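PDB 4KW2: uncharacterized protein from Parabacteroides distasonis, which is of unknown function but has the xylose isomerase-like TIM barrel fold, which is consistent with a role as a sugar isomerase or epimerase. Local coordinates for residues Trp29-Leu34 / Leu40-Gln45; Gln44-Gly49 / Ser248-Ile253; Tyr50-Phe55 / Val201-Asp206; Thr208-Asp213 / Gly219-Lys224. All blocks are in the same frame, centred on the assembly; numbering follows the deposited sequence.

Overall arrangement
Contact 3 lies at the heart of the barrel, its centre 3 Å from that of the chain. It joins strands 50-53 and 199-204 across the interior. Contacts 1 and 2 sit outside the strands, 9 Å apart between centres, and share helix 36-46. K42 of contact 1 and I250 of contact 2 touch each other and bind the same sulfate ion. Contact 1 also meets contact 3, where W29 and H32 pack on F54. Contact 4 lies farther round the barrel, after strand 199-204. Its centre is about 17 Å from that of contact 2, and D209 packs against E252 in the first turn of helix 250-262.

Contact 1: Trp29-Leu34 / Leu40-Gln45; sequences WTFHNL and LDKTQQ. With SO4 (sulfate ion), chain C.
K42 lays the first part of its side chain over one face of the F31 ring. Its CB stands 3.9 Å from the centroid of the F31 ring, 21° off the ring normal, a CH-pi contact. CE2 and CZ of F31 both lie 3.7 Å from CB of K42. Farther along the chain, CD of K42 comes to 3.9 Å from CE1 of F31. L34 adds a methyl group, with its CD1 4.1 Å from CG of K42. Both F31 and L34 meet the lysine at about a right angle. The K42 chain bends at chi2 (-83°), which carries the amine past the ring. There NZ of K42 gives a hydrogen bond to O3 of a sulfate ion at 3.0 Å. The sulfate, probably from the crystallisation liquor, is also held by the backbone N of I250. This is the first beta-alpha unit of the TIM barrel: the loop after strand 23-27 folds back on helix 36-46. A type I turn from F31 to L34 sets the two apolar side chains beside the helix. CG2 of T30 sits over the opposite face of the F31 ring, toward the rim. In the same loop, ND1 of H32 bonds to the W29 carbonyl O at 2.8 Å and sits over the indole. F31 reaches I26 and L46, while W29 and H32 pack against A214 and E212 of a second subunit.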
# COMPACT_ATOMS: atom_id res chain seq x y z
N TRP A 29 -2.54 8.22 -14.33
CA TRP A 29 -1.71 7.28 -13.56
C TRP A 29 -2.34 5.88 -13.46
O TRP A 29 -1.63 4.88 -13.41
CB TRP A 29 -1.42 7.83 -12.15
CG TRP A 29 -0.53 6.93 -11.39
CD1 TRP A 29 -0.88 6.14 -10.34
CD2 TRP A 29 0.85 6.67 -11.65
NE1 TRP A 29 0.20 5.41 -9.91
CE2 TRP A 29 1.28 5.72 -10.70
CE3 TRP A 29 1.77 7.15 -12.58
CZ2 TRP A 29 2.60 5.24 -10.66
CZ3 TRP A 29 3.07 6.69 -12.55
CH2 TRP A 29 3.48 5.73 -11.59
N THR A 30 -3.67 5.84 -13.45
CA THR A 30 -4.42 4.59 -13.49
C THR A 30 -3.87 3.61 -14.53
O THR A 30 -3.79 2.41 -14.28
CB THR A 30 -5.90 4.89 -13.81
OG1 THR A 30 -6.44 5.70 -12.77
CG2 THR A 30 -6.72 3.61 -13.94
N PHE A 31 -3.49 4.14 -15.69
CA PHE A 31 -3.02 3.33 -16.81
C PHE A 31 -1.59 3.69 -17.19
O PHE A 31 -1.26 3.76 -18.38
CB PHE A 31 -3.95 3.54 -18.01
CG PHE A 31 -5.37 3.10 -17.77
CD1 PHE A 31 -5.69 1.75 -17.73
CD2 PHE A 31 -6.38 4.03 -17.61
CE1 PHE A 31 -7.00 1.34 -17.51
CE2 PHE A 31 -7.68 3.63 -17.40
CZ PHE A 31 -7.99 2.28 -17.35
N HIS A 32 -0.73 3.90 -16.19
CA HIS A 32 0.63 4.38 -16.45
C HIS A 32 1.49 3.36 -17.19
O HIS A 32 2.52 3.73 -17.77
CB HIS A 32 1.32 4.84 -15.17
CG HIS A 32 1.61 3.74 -14.19
ND1 HIS A 32 0.75 3.42 -13.17
CD2 HIS A 32 2.67 2.91 -14.07
CE1 HIS A 32 1.26 2.42 -12.47
NE2 HIS A 32 2.42 2.10 -12.99
N ASN A 33 1.07 2.10 -17.18
CA ASN A 33 1.67 0.99 -17.93
C ASN A 33 1.32 1.01 -19.42
O ASN A 33 1.83 0.21 -20.20
CB ASN A 33 1.23 -0.36 -17.33
CG ASN A 33 -0.28 -0.56 -17.33
OD1 ASN A 33 -1.03 0.29 -16.85
ND2 ASN A 33 -0.73 -1.70 -17.85
N LEU A 34 0.40 1.89 -19.79
CA LEU A 34 0.02 2.09 -21.18
C LEU A 34 0.58 3.43 -21.68
O LEU A 34 1.11 4.23 -20.89
CB LEU A 34 -1.50 2.08 -21.31
CG LEU A 34 -2.24 0.86 -20.79
CD1 LEU A 34 -3.73 1.02 -21.05
CD2 LEU A 34 -1.73 -0.41 -21.44
N LEU A 40 -6.26 7.31 -22.98
CA LEU A 40 -7.42 8.08 -23.43
C LEU A 40 -8.48 7.19 -24.08
O LEU A 40 -9.67 7.45 -23.94
CB LEU A 40 -7.02 9.21 -24.38
CG LEU A 40 -6.13 10.33 -23.79
CD1 LEU A 40 -6.01 11.48 -24.79
CD2 LEU A 40 -6.66 10.85 -22.46
N ASP A 41 -8.05 6.13 -24.76
CA ASP A 41 -8.99 5.14 -25.31
C ASP A 41 -9.75 4.43 -24.19
O ASP A 41 -10.94 4.17 -24.31
CB ASP A 41 -8.28 4.10 -26.16
CG ASP A 41 -7.59 4.68 -27.38
OD1 ASP A 41 -7.98 5.78 -27.84
OD2 ASP A 41 -6.65 4.04 -27.87
N LYS A 42 -9.04 4.09 -23.11
CA LYS A 42 -9.65 3.49 -21.93
C LYS A 42 -10.61 4.45 -21.26
O LYS A 42 -11.68 4.06 -20.81
CB LYS A 42 -8.58 3.08 -20.92
CG LYS A 42 -7.72 1.92 -21.39
CD LYS A 42 -8.39 0.59 -21.12
CE LYS A 42 -7.55 -0.55 -21.67
NZ LYS A 42 -8.10 -1.85 -21.21
N THR A 43 -10.21 5.72 -21.19
CA THR A 43 -11.05 6.78 -20.65
C THR A 43 -12.37 6.90 -21.43
O THR A 43 -13.43 7.13 -20.84
CB THR A 43 -10.27 8.11 -20.64
OG1 THR A 43 -9.03 7.92 -19.93
CG2 THR A 43 -11.05 9.23 -19.96
N GLN A 44 -12.32 6.70 -22.75
CA GLN A 44 -13.53 6.66 -23.58
C GLN A 44 -14.41 5.47 -23.23
O GLN A 44 -15.63 5.61 -23.13
CB GLN A 44 -13.18 6.57 -25.06
CG GLN A 44 -12.61 7.84 -25.65
CD GLN A 44 -12.24 7.67 -27.11
OE1 GLN A 44 -11.20 7.10 -27.43
NE2 GLN A 44 -13.08 8.15 -27.99
N GLN A 45 -13.80 4.31 -23.04
CA GLN A 45 -14.54 3.10 -22.67
C GLN A 45 -15.19 3.24 -21.28
O GLN A 45 -16.25 2.69 -21.04
CB GLN A 45 -13.63 1.88 -22.71
CG GLN A 45 -13.13 1.54 -24.10
CD GLN A 45 -11.92 0.63 -24.08
OE1 GLN A 45 -11.87 -0.32 -23.30
NE2 GLN A 45 -10.94 0.92 -24.92
S SO4 C . -10.46 -3.93 -18.92
O1 SO4 C . -11.80 -3.69 -18.33
O2 SO4 C . -10.61 -4.21 -20.37
O3 SO4 C . -9.59 -2.73 -18.74
O4 SO4 C . -9.85 -5.09 -18.22

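Contact 2: Gln44-Gly49 / Ser248-Ile253; sequences QQLGMG and SDIQEI. With SO4 (sulfate ion), chain C; EDO (1,2-ethanediol), chain I; SO4 (sulfate ion), chain B.
L46 and I250 form the apolar core between the two segments, where their CA atoms approach to 6.0 Å. CD2 of L46 lies 4.0 Å from CG1 of I250. The same methyl group touches CG2 of I253, one helical turn on, so a single branch of L46 serves both isoleucines. On the outer side, CD1 of I250 packs on CB of Q45 and, at a close 3.1 Å, on its amide oxygen OE1. CG2 of I250 turns to the Q45 backbone, at 3.7 Å from its O. No hydrogen bond joins the two segments. The polar interactions belong to the helix ends. D249 is the N-cap of helix 250-262: its OD1 accepts from the backbone N of E252 at 2.8 Å. With chi1 at 56°, its carboxylate folds back over the first turn. The I250 N-H points almost straight at O1 of a sulfate ion, 2.7 Å away and 173° at the hydrogen. K42 binds the same ion, which bridges the two helices. A second sulfate is held by NE2 of Q251 and by R254. Helix 36-46 ends in a Schellman motif with G47, at positive phi, as its C-prime residue. R254 and Q261 reach back to the carbonyls of L46 and G47. Thus the first and last helices of the TIM barrel lie side by side, with L46 and selenomethionine M48 filling the layer between helix 250-262 and strand 23-27.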
# COMPACT_ATOMS: atom_id res chain seq x y z
N GLN A 44 -12.32 6.70 -22.75
CA GLN A 44 -13.53 6.66 -23.58
C GLN A 44 -14.41 5.47 -23.23
O GLN A 44 -15.63 5.61 -23.13
CB GLN A 44 -13.18 6.57 -25.06
CG GLN A 44 -12.61 7.84 -25.65
CD GLN A 44 -12.24 7.67 -27.11
OE1 GLN A 44 -11.20 7.10 -27.43
NE2 GLN A 44 -13.08 8.15 -27.99
N GLN A 45 -13.80 4.31 -23.04
CA GLN A 45 -14.54 3.10 -22.67
C GLN A 45 -15.19 3.24 -21.28
O GLN A 45 -16.25 2.69 -21.04
CB GLN A 45 -13.63 1.88 -22.71
CG GLN A 45 -13.13 1.54 -24.10
CD GLN A 45 -11.92 0.63 -24.08
OE1 GLN A 45 -11.87 -0.32 -23.30
NE2 GLN A 45 -10.94 0.92 -24.92
N LEU A 46 -14.53 3.98 -20.40
CA LEU A 46 -15.09 4.28 -19.08
C LEU A 46 -16.24 5.28 -19.15
O LEU A 46 -17.11 5.28 -18.27
CB LEU A 46 -14.01 4.81 -18.15
CG LEU A 46 -13.01 3.76 -17.67
CD1 LEU A 46 -11.72 4.40 -17.21
CD2 LEU A 46 -13.62 2.91 -16.56
N GLY A 47 -16.24 6.13 -20.17
CA GLY A 47 -17.28 7.14 -20.35
C GLY A 47 -17.02 8.40 -19.53
O GLY A 47 -17.94 8.92 -18.90
N MSE A 48 -15.79 8.90 -19.57
CA MSE A 48 -15.41 10.13 -18.86
C MSE A 48 -14.89 11.17 -19.82
O MSE A 48 -14.23 10.83 -20.82
CB MSE A 48 -14.35 9.82 -17.81
CG MSE A 48 -15.00 9.17 -16.59
SE MSE A 48 -13.63 8.89 -15.20
CE MSE A 48 -12.83 7.30 -15.99
N GLY A 49 -15.16 12.44 -19.52
CA GLY A 49 -14.84 13.54 -20.43
C GLY A 49 -13.71 14.45 -19.98
O GLY A 49 -13.53 15.54 -20.53
N SER A 248 -9.20 -4.25 -10.97
CA SER A 248 -10.55 -3.93 -11.44
C SER A 248 -10.61 -3.85 -12.96
O SER A 248 -9.59 -3.72 -13.63
CB SER A 248 -11.05 -2.63 -10.83
OG SER A 248 -11.66 -2.86 -9.57
N ASP A 249 -11.82 -3.93 -13.49
CA ASP A 249 -12.07 -3.83 -14.93
C ASP A 249 -13.03 -2.67 -15.21
O ASP A 249 -13.62 -2.09 -14.29
CB ASP A 249 -12.60 -5.15 -15.49
CG ASP A 249 -13.87 -5.64 -14.79
OD1 ASP A 249 -14.82 -4.85 -14.60
OD2 ASP A 249 -13.93 -6.83 -14.43
N ILE A 250 -13.18 -2.34 -16.49
CA ILE A 250 -13.98 -1.19 -16.92
C ILE A 250 -15.45 -1.29 -16.47
O ILE A 250 -16.03 -0.30 -16.01
CB ILE A 250 -13.85 -0.98 -18.44
CG1 ILE A 250 -12.49 -0.32 -18.72
CG2 ILE A 250 -14.99 -0.14 -18.99
CD1 ILE A 250 -12.03 -0.39 -20.16
N GLN A 251 -16.04 -2.47 -16.59
CA GLN A 251 -17.41 -2.70 -16.13
C GLN A 251 -17.60 -2.41 -14.64
O GLN A 251 -18.59 -1.79 -14.26
CB GLN A 251 -17.86 -4.13 -16.44
CG GLN A 251 -18.11 -4.38 -17.92
CD GLN A 251 -18.97 -3.30 -18.55
OE1 GLN A 251 -18.59 -2.68 -19.54
NE2 GLN A 251 -20.14 -3.05 -17.95
N GLU A 252 -16.66 -2.86 -13.81
CA GLU A 252 -16.76 -2.64 -12.37
C GLU A 252 -16.72 -1.16 -12.02
O GLU A 252 -17.51 -0.69 -11.21
CB GLU A 252 -15.66 -3.40 -11.62
CG GLU A 252 -15.95 -4.88 -11.47
CD GLU A 252 -14.77 -5.68 -10.92
OE1 GLU A 252 -13.68 -5.11 -10.71
OE2 GLU A 252 -14.95 -6.89 -10.71
N ILE A 253 -15.79 -0.44 -12.64
CA ILE A 253 -15.63 0.98 -12.37
C ILE A 253 -16.83 1.76 -12.92
O ILE A 253 -17.30 2.72 -12.29
CB ILE A 253 -14.29 1.52 -12.92
CG1 ILE A 253 -13.11 0.77 -12.29
CG2 ILE A 253 -14.15 3.02 -12.64
CD1 ILE A 253 -13.00 0.90 -10.78
S SO4 C . -10.46 -3.93 -18.92
O1 SO4 C . -11.80 -3.69 -18.33
O2 SO4 C . -10.61 -4.21 -20.37
O3 SO4 C . -9.59 -2.73 -18.74
O4 SO4 C . -9.85 -5.09 -18.22
C1 EDO I . -18.71 13.71 -20.98
O1 EDO I . -18.79 14.84 -20.10
C2 EDO I . -19.00 12.42 -20.22
O2 EDO I . -18.67 11.28 -21.03
S SO4 B . -22.16 -0.97 -20.39
O1 SO4 B . -22.81 0.35 -20.58
O2 SO4 B . -21.54 -1.39 -21.66
O3 SO4 B . -21.13 -0.88 -19.33
O4 SO4 B . -23.19 -1.96 -20.00

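Contact 3: Tyr50-Phe55 / Val201-Asp206; sequences YAEAFF and VAHLKD
E52 stretches its side chain fully into the barrel, with CG anti to the backbone N (chi1 173°) and chi2 also extended. H203 turns its CG beside its own backbone N (chi1 -83°), and this brings the imidazole round to meet the carboxylate. NE2 of H203 faces both carboxylate oxygens. It gives a hydrogen bond to OE2 of E52 at 3.0 Å. A weak second branch runs from NE2 of H203 to OE1 of E52 at 3.1 Å. The stronger bond meets OE2 on its syn side, a little out of the carboxylate plane; the carboxylate and ring planes stand 41° apart. These residues come from strands 50-53 and 199-204, the second and seventh of the eight parallel strands. The pair therefore crosses the interior of the TIM barrel and is no sheet pairing; the CA atoms of E52 and H203 are 10.1 Å apart. V201, two residues before H203, faces the same interior, with its CG1 4.2 Å from OE1 of E52. Around the pair, S240 OG bonds to OE1 of E52 and T122 OG1 to OE2. In this buried carboxylate, OE2 thus has a hydroxyl and the imidazole, while OE1 has a hydroxyl and the weak imidazole branch. H203 also packs on C175 and D177 of strand 172-178 and on S240 of strand 238-241.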
# COMPACT_ATOMS: atom_id res chain seq x y z
N TYR A 50 -12.94 14.01 -18.98
CA TYR A 50 -11.88 14.83 -18.39
C TYR A 50 -10.70 13.97 -17.96
O TYR A 50 -10.86 12.79 -17.65
CB TYR A 50 -12.40 15.59 -17.17
CG TYR A 50 -13.55 16.53 -17.48
CD1 TYR A 50 -13.31 17.82 -17.93
CD2 TYR A 50 -14.88 16.12 -17.32
CE1 TYR A 50 -14.35 18.68 -18.22
CE2 TYR A 50 -15.93 16.98 -17.60
CZ TYR A 50 -15.66 18.26 -18.05
OH TYR A 50 -16.68 19.12 -18.33
N ALA A 51 -9.50 14.56 -17.94
CA ALA A 51 -8.31 13.84 -17.52
C ALA A 51 -7.36 14.71 -16.71
O ALA A 51 -7.22 15.90 -16.97
CB ALA A 51 -7.60 13.26 -18.73
N GLU A 52 -6.74 14.11 -15.69
CA GLU A 52 -5.62 14.71 -14.97
C GLU A 52 -4.38 13.89 -15.32
O GLU A 52 -4.24 12.75 -14.87
CB GLU A 52 -5.87 14.68 -13.45
CG GLU A 52 -4.66 15.14 -12.63
CD GLU A 52 -4.95 15.21 -11.14
OE1 GLU A 52 -6.13 15.06 -10.74
OE2 GLU A 52 -3.99 15.43 -10.36
N ALA A 53 -3.50 14.47 -16.12
CA ALA A 53 -2.38 13.71 -16.67
C ALA A 53 -1.07 13.94 -15.91
O ALA A 53 -0.71 15.07 -15.57
CB ALA A 53 -2.21 14.03 -18.14
N PHE A 54 -0.37 12.83 -15.65
CA PHE A 54 0.95 12.85 -15.05
C PHE A 54 2.00 12.83 -16.16
O PHE A 54 1.81 12.21 -17.21
CB PHE A 54 1.13 11.64 -14.11
CG PHE A 54 1.39 10.35 -14.84
CD1 PHE A 54 0.33 9.59 -15.34
CD2 PHE A 54 2.68 9.90 -15.05
CE1 PHE A 54 0.57 8.41 -16.03
CE2 PHE A 54 2.92 8.72 -15.74
CZ PHE A 54 1.86 7.98 -16.22
N PHE A 55 3.13 13.48 -15.89
CA PHE A 55 4.21 13.61 -16.86
C PHE A 55 5.07 12.35 -16.96
O PHE A 55 5.12 11.52 -16.05
CB PHE A 55 5.12 14.79 -16.48
CG PHE A 55 4.60 16.14 -16.91
CD1 PHE A 55 3.28 16.34 -17.30
CD2 PHE A 55 5.45 17.24 -16.88
CE1 PHE A 55 2.83 17.59 -17.68
CE2 PHE A 55 5.01 18.49 -17.25
CZ PHE A 55 3.70 18.67 -17.65
N VAL A 201 -10.23 20.21 -6.41
CA VAL A 201 -10.07 18.85 -6.90
C VAL A 201 -10.18 17.85 -5.75
O VAL A 201 -9.64 18.07 -4.67
CB VAL A 201 -8.70 18.67 -7.61
CG1 VAL A 201 -8.50 17.23 -8.08
CG2 VAL A 201 -8.58 19.63 -8.79
N ALA A 202 -10.88 16.75 -5.99
CA ALA A 202 -10.93 15.64 -5.05
C ALA A 202 -10.30 14.41 -5.69
O ALA A 202 -10.79 13.94 -6.71
CB ALA A 202 -12.36 15.36 -4.64
N HIS A 203 -9.23 13.91 -5.10
CA HIS A 203 -8.59 12.67 -5.54
C HIS A 203 -9.23 11.46 -4.90
O HIS A 203 -9.18 11.29 -3.69
CB HIS A 203 -7.10 12.68 -5.18
CG HIS A 203 -6.24 13.41 -6.15
ND1 HIS A 203 -4.87 13.38 -6.09
CD2 HIS A 203 -6.56 14.17 -7.23
CE1 HIS A 203 -4.37 14.10 -7.08
NE2 HIS A 203 -5.37 14.59 -7.78
N LEU A 204 -9.86 10.62 -5.72
CA LEU A 204 -10.29 9.30 -5.30
C LEU A 204 -9.24 8.30 -5.71
O LEU A 204 -9.03 8.07 -6.90
CB LEU A 204 -11.61 8.91 -5.97
CG LEU A 204 -12.89 9.17 -5.19
CD1 LEU A 204 -12.94 10.62 -4.73
CD2 LEU A 204 -14.08 8.82 -6.07
N LYS A 205 -8.57 7.71 -4.72
CA LYS A 205 -7.56 6.69 -4.95
C LYS A 205 -8.19 5.31 -4.76
O LYS A 205 -9.07 5.14 -3.92
CB LYS A 205 -6.40 6.88 -3.97
CG LYS A 205 -5.18 6.02 -4.25
CD LYS A 205 -4.02 6.44 -3.35
CE LYS A 205 -2.94 5.37 -3.27
NZ LYS A 205 -2.35 5.05 -4.60
N ASP A 206 -7.73 4.34 -5.54
CA ASP A 206 -8.18 2.95 -5.43
C ASP A 206 -9.70 2.84 -5.38
O ASP A 206 -10.27 2.24 -4.48
CB ASP A 206 -7.55 2.28 -4.21
CG ASP A 206 -6.05 2.07 -4.38
OD1 ASP A 206 -5.63 1.58 -5.46
OD2 ASP A 206 -5.29 2.40 -3.45

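Contact 4: Thr208-Asp213 / Gly219-Lys224; sequences TDKMED and GILPVK. With SO4 (sulfate ion), chain F.
The loop that leaves strand 199-204 packs here against the start of helix 222-232, within one beta-alpha unit of the barrel. One hydrogen bond joins the segments, from the backbone N of V223 to O of K210 at 3.2 Å. The donor stands well above the carbonyl plane, 56° out of it. The side chains meet through apolar atoms; P222 also packs on the carbonyl oxygens of K210 and M211. SE of selenomethionine M211 lies 3.9 Å from CG2 of V223, and the two side chains cross at about a right angle. M211 bends at chi3 (70°), which turns CE away from V223 and leaves SE as the touching atom. CB of M211 faces CB of P222 at 4.1 Å. CB of K210 meets CD2 of L221 at 3.9 Å. K210 sends NZ away to a salt bridge with D209 OD1, which N255 also binds, at 3.5 Å. A sulfate ion accepts from I220 N at 2.9 Å through its O2. L221 and P222 also touch F56 of a third subunit. After the N-cap L221, the V223 N-H lies in the first turn, has no earlier helical carbonyl and meets the loop of its own TIM-barrel beta-alpha unit.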
# COMPACT_ATOMS: atom_id res chain seq x y z
N THR A 208 -13.24 1.59 -5.86
CA THR A 208 -13.82 0.25 -5.94
C THR A 208 -15.26 0.31 -6.44
O THR A 208 -15.85 1.39 -6.57
CB THR A 208 -13.81 -0.45 -4.56
OG1 THR A 208 -14.60 0.30 -3.63
CG2 THR A 208 -12.39 -0.56 -4.04
N ASP A 209 -15.79 -0.86 -6.75
CA ASP A 209 -17.18 -1.02 -7.17
C ASP A 209 -18.11 -0.47 -6.08
O ASP A 209 -18.10 -0.95 -4.95
CB ASP A 209 -17.45 -2.52 -7.40
CG ASP A 209 -18.71 -2.78 -8.20
OD1 ASP A 209 -19.52 -1.85 -8.42
OD2 ASP A 209 -18.89 -3.94 -8.62
N LYS A 210 -18.88 0.55 -6.44
CA LYS A 210 -19.82 1.21 -5.51
C LYS A 210 -19.16 1.78 -4.24
O LYS A 210 -19.81 1.96 -3.22
CB LYS A 210 -20.98 0.26 -5.18
CG LYS A 210 -21.92 0.10 -6.37
CD LYS A 210 -22.37 -1.34 -6.58
CE LYS A 210 -23.13 -1.47 -7.89
NZ LYS A 210 -22.92 -2.80 -8.53
N MSE A 211 -17.87 2.11 -4.36
CA MSE A 211 -17.01 2.54 -3.24
C MSE A 211 -17.10 1.64 -2.04
O MSE A 211 -16.99 2.08 -0.90
CB MSE A 211 -17.27 4.01 -2.91
CG MSE A 211 -16.73 4.87 -4.04
SE MSE A 211 -17.18 6.76 -3.78
CE MSE A 211 -15.97 7.04 -2.26
N GLU A 212 -17.28 0.35 -2.28
CA GLU A 212 -17.25 -0.63 -1.20
C GLU A 212 -15.85 -0.65 -0.58
O GLU A 212 -14.86 -0.39 -1.25
CB GLU A 212 -17.63 -2.02 -1.72
CG GLU A 212 -16.61 -2.63 -2.68
CD GLU A 212 -17.06 -3.96 -3.27
OE1 GLU A 212 -18.24 -4.34 -3.07
OE2 GLU A 212 -16.22 -4.62 -3.92
N ASP A 213 -15.80 -0.95 0.71
CA ASP A 213 -14.54 -1.03 1.41
C ASP A 213 -14.64 -2.04 2.55
O ASP A 213 -15.73 -2.37 2.99
CB ASP A 213 -14.14 0.35 1.92
CG ASP A 213 -12.71 0.39 2.45
OD1 ASP A 213 -11.78 0.10 1.67
OD2 ASP A 213 -12.52 0.70 3.64
N GLY A 219 -25.31 3.39 5.83
CA GLY A 219 -26.43 2.46 5.68
C GLY A 219 -26.81 2.22 4.23
O GLY A 219 -27.36 1.18 3.89
N ILE A 220 -26.53 3.20 3.37
CA ILE A 220 -26.79 3.07 1.93
C ILE A 220 -25.48 2.79 1.19
O ILE A 220 -24.41 2.86 1.78
CB ILE A 220 -27.47 4.34 1.37
CG1 ILE A 220 -26.58 5.58 1.50
CG2 ILE A 220 -28.80 4.57 2.08
CD1 ILE A 220 -27.21 6.85 0.97
N LEU A 221 -25.56 2.46 -0.10
CA LEU A 221 -24.37 2.25 -0.93
C LEU A 221 -23.38 3.39 -0.69
O LEU A 221 -23.77 4.55 -0.78
CB LEU A 221 -24.71 2.20 -2.42
CG LEU A 221 -25.15 0.89 -3.07
CD1 LEU A 221 -25.36 1.14 -4.55
CD2 LEU A 221 -24.13 -0.22 -2.87
N PRO A 222 -22.11 3.07 -0.38
CA PRO A 222 -21.16 4.13 -0.03
C PRO A 222 -20.99 5.22 -1.09
O PRO A 222 -20.79 6.38 -0.75
CB PRO A 222 -19.84 3.37 0.16
CG PRO A 222 -20.26 2.02 0.60
CD PRO A 222 -21.53 1.73 -0.16
N VAL A 223 -21.05 4.83 -2.36
CA VAL A 223 -20.93 5.80 -3.45
C VAL A 223 -22.15 6.73 -3.48
O VAL A 223 -22.01 7.91 -3.83
CB VAL A 223 -20.75 5.10 -4.82
CG1 VAL A 223 -22.01 4.35 -5.23
CG2 VAL A 223 -20.36 6.12 -5.89
N LYS A 224 -23.33 6.22 -3.11
CA LYS A 224 -24.53 7.05 -3.04
C LYS A 224 -24.39 8.08 -1.92
O LYS A 224 -24.71 9.26 -2.10
CB LYS A 224 -25.79 6.21 -2.81
CG LYS A 224 -26.39 5.57 -4.06
CD LYS A 224 -27.80 5.06 -3.78
CE LYS A 224 -28.63 4.86 -5.03
NZ LYS A 224 -28.77 3.42 -5.42
S SO4 F . -25.96 7.08 5.30
O1 SO4 F . -26.48 7.91 4.19
O2 SO4 F . -26.11 5.65 4.94
O3 SO4 F . -24.53 7.38 5.53
O4 SO4 F . -26.73 7.36 6.53